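Local atomic coordinates of Rab GDP dissociation inhibitor alpha (Naegleria fowleri, PDB entry 6C87), a protein that probably binds prenylated Rab GTPases in their GDP-bound form, slowing nucleotide release and keeping them soluble for recycling between membranes. Residues E50-R64 and P386-Y398. Sequence-based numbering, arbitrary orientation.
Sequences ESASLNLDQMFEKFR and PIDEKFVYILDTY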
loop_
_atom_site.group_PDB
_atom_site.type_symbol
_atom_site.label_atom_id
_atom_site.label_comp_id
_atom_site.label_asym_id
_atom_site.label_seq_id
_atom_site.Cartn_x
_atom_site.Cartn_y
_atom_site.Cartn_z
ATOM N N GLU A 50 14.261 -23.095 24.155
ATOM C CA GLU A 50 15.449 -23.633 23.511
ATOM C C GLU A 50 16.445 -22.544 23.138
ATOM O O GLU A 50 17.603 -22.861 22.846
ATOM C CB GLU A 50 15.060 -24.432 22.271
ATOM C CG GLU A 50 14.164 -25.626 22.555
ATOM C CD GLU A 50 13.711 -26.329 21.287
ATOM O OE1 GLU A 50 13.730 -25.691 20.211
ATOM O OE2 GLU A 50 13.337 -27.517 21.368
ATOM N N SER A 51 16.032 -21.275 23.135
ATOM C CA SER A 51 16.932 -20.179 22.797
ATOM C C SER A 51 17.329 -19.389 24.034
ATOM O O SER A 51 17.723 -18.222 23.931
ATOM C CB SER A 51 16.303 -19.257 21.748
ATOM O OG SER A 51 15.166 -18.580 22.252
ATOM N N ALA A 52 17.278 -20.029 25.197
ATOM C CA ALA A 52 17.500 -19.355 26.463
ATOM C C ALA A 52 18.929 -18.844 26.566
ATOM O O ALA A 52 19.829 -19.257 25.822
ATOM C CB ALA A 52 17.196 -20.299 27.631
ATOM N N SER A 53 19.123 -17.909 27.491
ATOM C CA SER A 53 20.427 -17.327 27.780
ATOM C C SER A 53 20.931 -17.936 29.082
ATOM O O SER A 53 20.311 -17.757 30.135
ATOM C CB SER A 53 20.335 -15.803 27.879
ATOM O OG SER A 53 21.595 -15.223 28.183
ATOM N N LEU A 54 22.036 -18.665 29.008
ATOM C CA LEU A 54 22.539 -19.429 30.138
ATOM C C LEU A 54 23.864 -18.873 30.636
ATOM O O LEU A 54 24.686 -18.385 29.850
ATOM C CB LEU A 54 22.717 -20.908 29.763
ATOM C CG LEU A 54 21.491 -21.822 29.872
ATOM C CD1 LEU A 54 20.351 -21.323 29.007
ATOM C CD2 LEU A 54 21.863 -23.245 29.491
ATOM N N ASN A 55 24.078 -18.980 31.953
ATOM C CA ASN A 55 25.394 -18.712 32.499
ATOM C C ASN A 55 26.183 -20.018 32.505
ATOM O O ASN A 55 25.680 -21.074 32.108
ATOM C CB ASN A 55 25.312 -18.061 33.889
ATOM C CG ASN A 55 24.702 -18.967 34.954
ATOM O OD1 ASN A 55 24.978 -20.167 35.025
ATOM N ND2 ASN A 55 23.873 -18.381 35.801
ATOM N N LEU A 56 27.432 -19.948 32.980
ATOM C CA LEU A 56 28.336 -21.084 32.848
ATOM C C LEU A 56 27.883 -22.258 33.713
ATOM O O LEU A 56 27.890 -23.407 33.257
ATOM C CB LEU A 56 29.763 -20.656 33.183
ATOM C CG LEU A 56 30.895 -21.595 32.755
ATOM C CD1 LEU A 56 30.935 -21.769 31.235
ATOM C CD2 LEU A 56 32.230 -21.088 33.260
ATOM N N ASP A 57 27.470 -21.992 34.956
ATOM C CA ASP A 57 26.944 -23.065 35.799
ATOM C C ASP A 57 25.748 -23.733 35.131
ATOM O O ASP A 57 25.604 -24.962 35.172
ATOM C CB ASP A 57 26.530 -22.525 37.170
ATOM C CG ASP A 57 27.711 -22.069 38.026
ATOM O OD1 ASP A 57 27.496 -21.184 38.883
ATOM O OD2 ASP A 57 28.847 -22.551 37.830
ATOM N N GLN A 58 24.872 -22.931 34.520
ATOM C CA GLN A 58 23.701 -23.473 33.839
ATOM C C GLN A 58 24.098 -24.280 32.605
ATOM O O GLN A 58 23.461 -25.293 32.292
ATOM C CB GLN A 58 22.733 -22.342 33.475
ATOM C CG GLN A 58 22.060 -21.687 34.685
ATOM C CD GLN A 58 21.288 -20.416 34.342
ATOM O OE1 GLN A 58 21.664 -19.654 33.442
ATOM N NE2 GLN A 58 20.197 -20.184 35.068
ATOM N N MET A 59 25.138 -23.843 31.885
ATOM C CA MET A 59 25.638 -24.623 30.752
ATOM C C MET A 59 26.153 -25.982 31.213
ATOM O O MET A 59 25.841 -27.014 30.611
ATOM C CB MET A 59 26.745 -23.860 30.033
ATOM C CG MET A 59 26.269 -22.626 29.313
ATOM S SD MET A 59 25.344 -22.995 27.820
ATOM C CE MET A 59 26.608 -23.645 26.747
ATOM N N PHE A 60 26.953 -25.995 32.283
ATOM C CA PHE A 60 27.490 -27.253 32.792
ATOM C C PHE A 60 26.393 -28.164 33.338
ATOM O O PHE A 60 26.468 -29.386 33.173
ATOM C CB PHE A 60 28.556 -26.987 33.853
ATOM C CG PHE A 60 29.946 -26.892 33.290
ATOM C CD1 PHE A 60 30.332 -25.791 32.536
ATOM C CD2 PHE A 60 30.859 -27.917 33.488
ATOM C CE1 PHE A 60 31.609 -25.708 32.005
ATOM C CE2 PHE A 60 32.143 -27.843 32.960
ATOM C CZ PHE A 60 32.519 -26.737 32.218
ATOM N N GLU A 61 25.374 -27.605 34.002
ATOM C CA GLU A 61 24.260 -28.454 34.424
ATOM C C GLU A 61 23.543 -29.043 33.212
ATOM O O GLU A 61 23.259 -30.244 33.171
ATOM C CB GLU A 61 23.287 -27.678 35.313
ATOM N N LYS A 62 23.316 -28.227 32.180
ATOM C CA LYS A 62 22.564 -28.698 31.022
ATOM C C LYS A 62 23.349 -29.731 30.217
ATOM O O LYS A 62 22.782 -30.738 29.780
ATOM C CB LYS A 62 22.164 -27.508 30.143
ATOM C CG LYS A 62 21.422 -27.876 28.861
ATOM C CD LYS A 62 20.915 -26.644 28.132
ATOM C CE LYS A 62 20.110 -27.003 26.886
ATOM N NZ LYS A 62 18.792 -27.608 27.204
ATOM N N PHE A 63 24.647 -29.506 30.000
ATOM C CA PHE A 63 25.410 -30.331 29.068
ATOM C C PHE A 63 26.340 -31.338 29.729
ATOM O O PHE A 63 26.900 -32.181 29.020
ATOM C CB PHE A 63 26.217 -29.443 28.123
ATOM C CG PHE A 63 25.366 -28.649 27.193
ATOM C CD1 PHE A 63 24.852 -29.234 26.044
ATOM C CD2 PHE A 63 25.042 -27.327 27.481
ATOM C CE1 PHE A 63 24.044 -28.511 25.178
ATOM C CE2 PHE A 63 24.237 -26.596 26.620
ATOM C CZ PHE A 63 23.736 -27.190 25.465
ATOM N N ARG A 64 26.546 -31.270 31.047
ATOM C CA ARG A 64 27.499 -32.178 31.675
ATOM C C ARG A 64 26.898 -32.978 32.824
ATOM O O ARG A 64 27.369 -34.085 33.109
ATOM C CB ARG A 64 28.726 -31.404 32.164
ATOM C CG ARG A 64 29.440 -30.654 31.060
ATOM C CD ARG A 64 30.279 -31.583 30.189
ATOM N NE ARG A 64 31.380 -30.850 29.581
ATOM C CZ ARG A 64 31.346 -30.401 28.332
ATOM N NH1 ARG A 64 30.278 -30.643 27.579
ATOM N NH2 ARG A 64 32.371 -29.725 27.833
ATOM N N PRO A 386 42.976 -23.722 19.567
ATOM C CA PRO A 386 42.465 -24.585 20.644
ATOM C C PRO A 386 41.141 -24.119 21.267
ATOM O O PRO A 386 40.905 -22.918 21.368
ATOM C CB PRO A 386 43.590 -24.545 21.686
ATOM C CG PRO A 386 44.314 -23.274 21.439
ATOM C CD PRO A 386 44.058 -22.831 20.019
ATOM N N ILE A 387 40.307 -25.068 21.696
ATOM C CA ILE A 387 38.997 -24.789 22.283
ATOM C C ILE A 387 39.019 -25.166 23.763
ATOM O O ILE A 387 39.305 -26.317 24.113
ATOM C CB ILE A 387 37.881 -25.543 21.537
ATOM C CG1 ILE A 387 37.834 -25.107 20.068
ATOM C CG2 ILE A 387 36.532 -25.329 22.213
ATOM C CD1 ILE A 387 36.876 -25.910 19.218
ATOM N N ASP A 388 38.669 -24.206 24.628
ATOM C CA ASP A 388 38.704 -24.450 26.069
ATOM C C ASP A 388 37.593 -25.397 26.496
ATOM O O ASP A 388 37.826 -26.343 27.258
ATOM C CB ASP A 388 38.581 -23.128 26.831
ATOM C CG ASP A 388 39.844 -22.289 26.781
ATOM O OD1 ASP A 388 40.837 -22.678 26.119
ATOM O OD2 ASP A 388 39.830 -21.215 27.414
ATOM N N GLU A 389 36.371 -25.127 26.049
ATOM C CA GLU A 389 35.194 -25.933 26.337
ATOM C C GLU A 389 34.290 -25.945 25.124
ATOM O O GLU A 389 34.176 -24.942 24.409
ATOM C CB GLU A 389 34.393 -25.443 27.554
ATOM C CG GLU A 389 35.009 -25.781 28.883
ATOM C CD GLU A 389 34.937 -27.263 29.200
ATOM O OE1 GLU A 389 34.231 -28.001 28.473
ATOM O OE2 GLU A 389 35.569 -27.681 30.196
ATOM N N LYS A 390 33.678 -27.104 24.887
ATOM C CA LYS A 390 32.824 -27.328 23.733
ATOM C C LYS A 390 31.538 -28.010 24.188
ATOM O O LYS A 390 31.582 -29.018 24.904
ATOM C CB LYS A 390 33.573 -28.170 22.695
ATOM C CG LYS A 390 32.814 -28.416 21.431
ATOM C CD LYS A 390 33.547 -29.360 20.491
ATOM C CE LYS A 390 33.987 -30.628 21.206
ATOM N NZ LYS A 390 34.125 -31.743 20.239
ATOM N N PHE A 391 30.398 -27.483 23.751
ATOM C CA PHE A 391 29.095 -28.047 24.086
ATOM C C PHE A 391 28.327 -28.369 22.813
ATOM O O PHE A 391 28.128 -27.488 21.970
ATOM C CB PHE A 391 28.262 -27.088 24.932
ATOM C CG PHE A 391 28.976 -26.551 26.124
ATOM C CD1 PHE A 391 29.013 -27.281 27.310
ATOM C CD2 PHE A 391 29.602 -25.312 26.071
ATOM C CE1 PHE A 391 29.662 -26.783 28.432
ATOM C CE2 PHE A 391 30.258 -24.803 27.190
ATOM C CZ PHE A 391 30.285 -25.546 28.376
ATOM N N VAL A 392 27.878 -29.616 22.690
ATOM C CA VAL A 392 27.112 -30.050 21.523
ATOM C C VAL A 392 25.624 -29.903 21.818
ATOM O O VAL A 392 25.096 -30.536 22.738
ATOM C CB VAL A 392 27.451 -31.496 21.132
ATOM C CG1 VAL A 392 26.580 -31.924 19.967
ATOM C CG2 VAL A 392 28.909 -31.598 20.744
ATOM N N TYR A 393 24.946 -29.088 21.017
ATOM C CA TYR A 393 23.542 -28.744 21.228
ATOM C C TYR A 393 22.773 -29.065 19.945
ATOM O O TYR A 393 22.790 -28.284 18.988
ATOM C CB TYR A 393 23.413 -27.273 21.615
ATOM C CG TYR A 393 22.024 -26.833 22.014
ATOM C CD1 TYR A 393 21.233 -27.612 22.851
ATOM C CD2 TYR A 393 21.504 -25.633 21.553
ATOM C CE1 TYR A 393 19.963 -27.201 23.218
ATOM C CE2 TYR A 393 20.242 -25.209 21.919
ATOM C CZ TYR A 393 19.471 -25.998 22.746
ATOM O OH TYR A 393 18.207 -25.571 23.098
ATOM N N ILE A 394 22.099 -30.210 19.926
ATOM C CA ILE A 394 21.342 -30.673 18.768
ATOM C C ILE A 394 19.852 -30.542 19.064
ATOM O O ILE A 394 19.380 -30.957 20.133
ATOM C CB ILE A 394 21.716 -32.121 18.417
ATOM C CG1 ILE A 394 23.229 -32.222 18.222
ATOM C CG2 ILE A 394 20.972 -32.570 17.169
ATOM C CD1 ILE A 394 23.742 -33.634 18.125
ATOM N N LEU A 395 19.109 -29.973 18.113
ATOM C CA LEU A 395 17.683 -29.721 18.279
ATOM C C LEU A 395 16.910 -30.196 17.060
ATOM O O LEU A 395 17.374 -30.060 15.926
ATOM C CB LEU A 395 17.406 -28.233 18.486
ATOM C CG LEU A 395 17.881 -27.583 19.782
ATOM C CD1 LEU A 395 17.624 -26.083 19.724
ATOM C CD2 LEU A 395 17.185 -28.216 20.985
ATOM N N ASP A 396 15.716 -30.720 17.304
ATOM C CA ASP A 396 14.773 -30.996 16.237
ATOM C C ASP A 396 14.062 -29.706 15.836
ATOM O O ASP A 396 13.762 -28.854 16.681
ATOM C CB ASP A 396 13.754 -32.039 16.698
ATOM C CG ASP A 396 14.378 -33.410 16.938
ATOM O OD1 ASP A 396 15.154 -33.889 16.086
ATOM O OD2 ASP A 396 14.092 -34.013 17.988
ATOM N N THR A 397 13.779 -29.572 14.546
ATOM C CA THR A 397 13.081 -28.409 14.022
ATOM C C THR A 397 11.692 -28.817 13.541
ATOM O O THR A 397 11.473 -29.952 13.097
ATOM C CB THR A 397 13.878 -27.752 12.886
ATOM O OG1 THR A 397 14.099 -28.692 11.831
ATOM C CG2 THR A 397 15.221 -27.306 13.403
ATOM N N TYR A 398 10.742 -27.892 13.669
ATOM C CA TYR A 398 9.356 -28.201 13.350
ATOM C C TYR A 398 8.716 -27.033 12.624
ATOM O O TYR A 398 9.154 -25.883 12.731
ATOM C CB TYR A 398 8.524 -28.523 14.599
ATOM C CG TYR A 398 8.977 -29.738 15.374
ATOM C CD1 TYR A 398 9.945 -29.628 16.373
ATOM C CD2 TYR A 398 8.447 -30.994 15.106
ATOM C CE1 TYR A 398 10.366 -30.734 17.086
ATOM C CE2 TYR A 398 8.861 -32.108 15.816
ATOM C CZ TYR A 398 9.820 -31.974 16.806
ATOM O OH TYR A 398 10.236 -33.081 17.515
HETATM O O HOH W 1 14.387 -26.027 17.110
HETATM O O HOH W 2 28.702 -31.298 24.988
#
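Arg-64 grips strand 389-398 through its guanidinium group, chiefly through NH2, which donates to Lys-390 O (3.1 Å) in a nearly straight bond (159°); the acceptor lies in the guanidinium plane, while NH2 stands above the carbonyl plane, off the lone pairs. The same NH2 forms a salt bridge to Glu-389 OE1 whose hydrogen bond is weak in angle, 128°. NH1 adds a weak bond to Lys-390 O and a weak one to a water that also accepts from Val-392 N, so the strand's amide is served as well. A bend at chi2 folds the arginine back, setting one guanidinium face against Phe-391 CD1 and CE1. This flat cation suits the place, with donors along its edge and a face left for the ring.

Phe-391 fills the apolar middle. Met-59 CE lies over its face, 3.9 Å from the centroid, a flexible thioether fitting a flat surface; the edge of Phe-391 is turned to the face of Phe-60 in an offset edge-to-face pair, planes 80° apart. Flat Phe-63 offers a face to Phe-391 CB and an edge to Tyr-393 CD1.

Farther along, tyrosine combines a ring for the cluster with a hydroxyl for a backbone carbonyl: Tyr-393 OH donates to a lone pair of Glu-50 O (2.8 Å). A water bridges Glu-50 OE1 to Asp-396 O. Polar bonds thus flank an aromatic cluster, joining helix 56-64 and the short 3-10 turn at Glu-50, ahead of strand 53-54, to the large mixed sheet: packing fills the centre, while directional bonds at both ends probably fix how the pieces lie along each other.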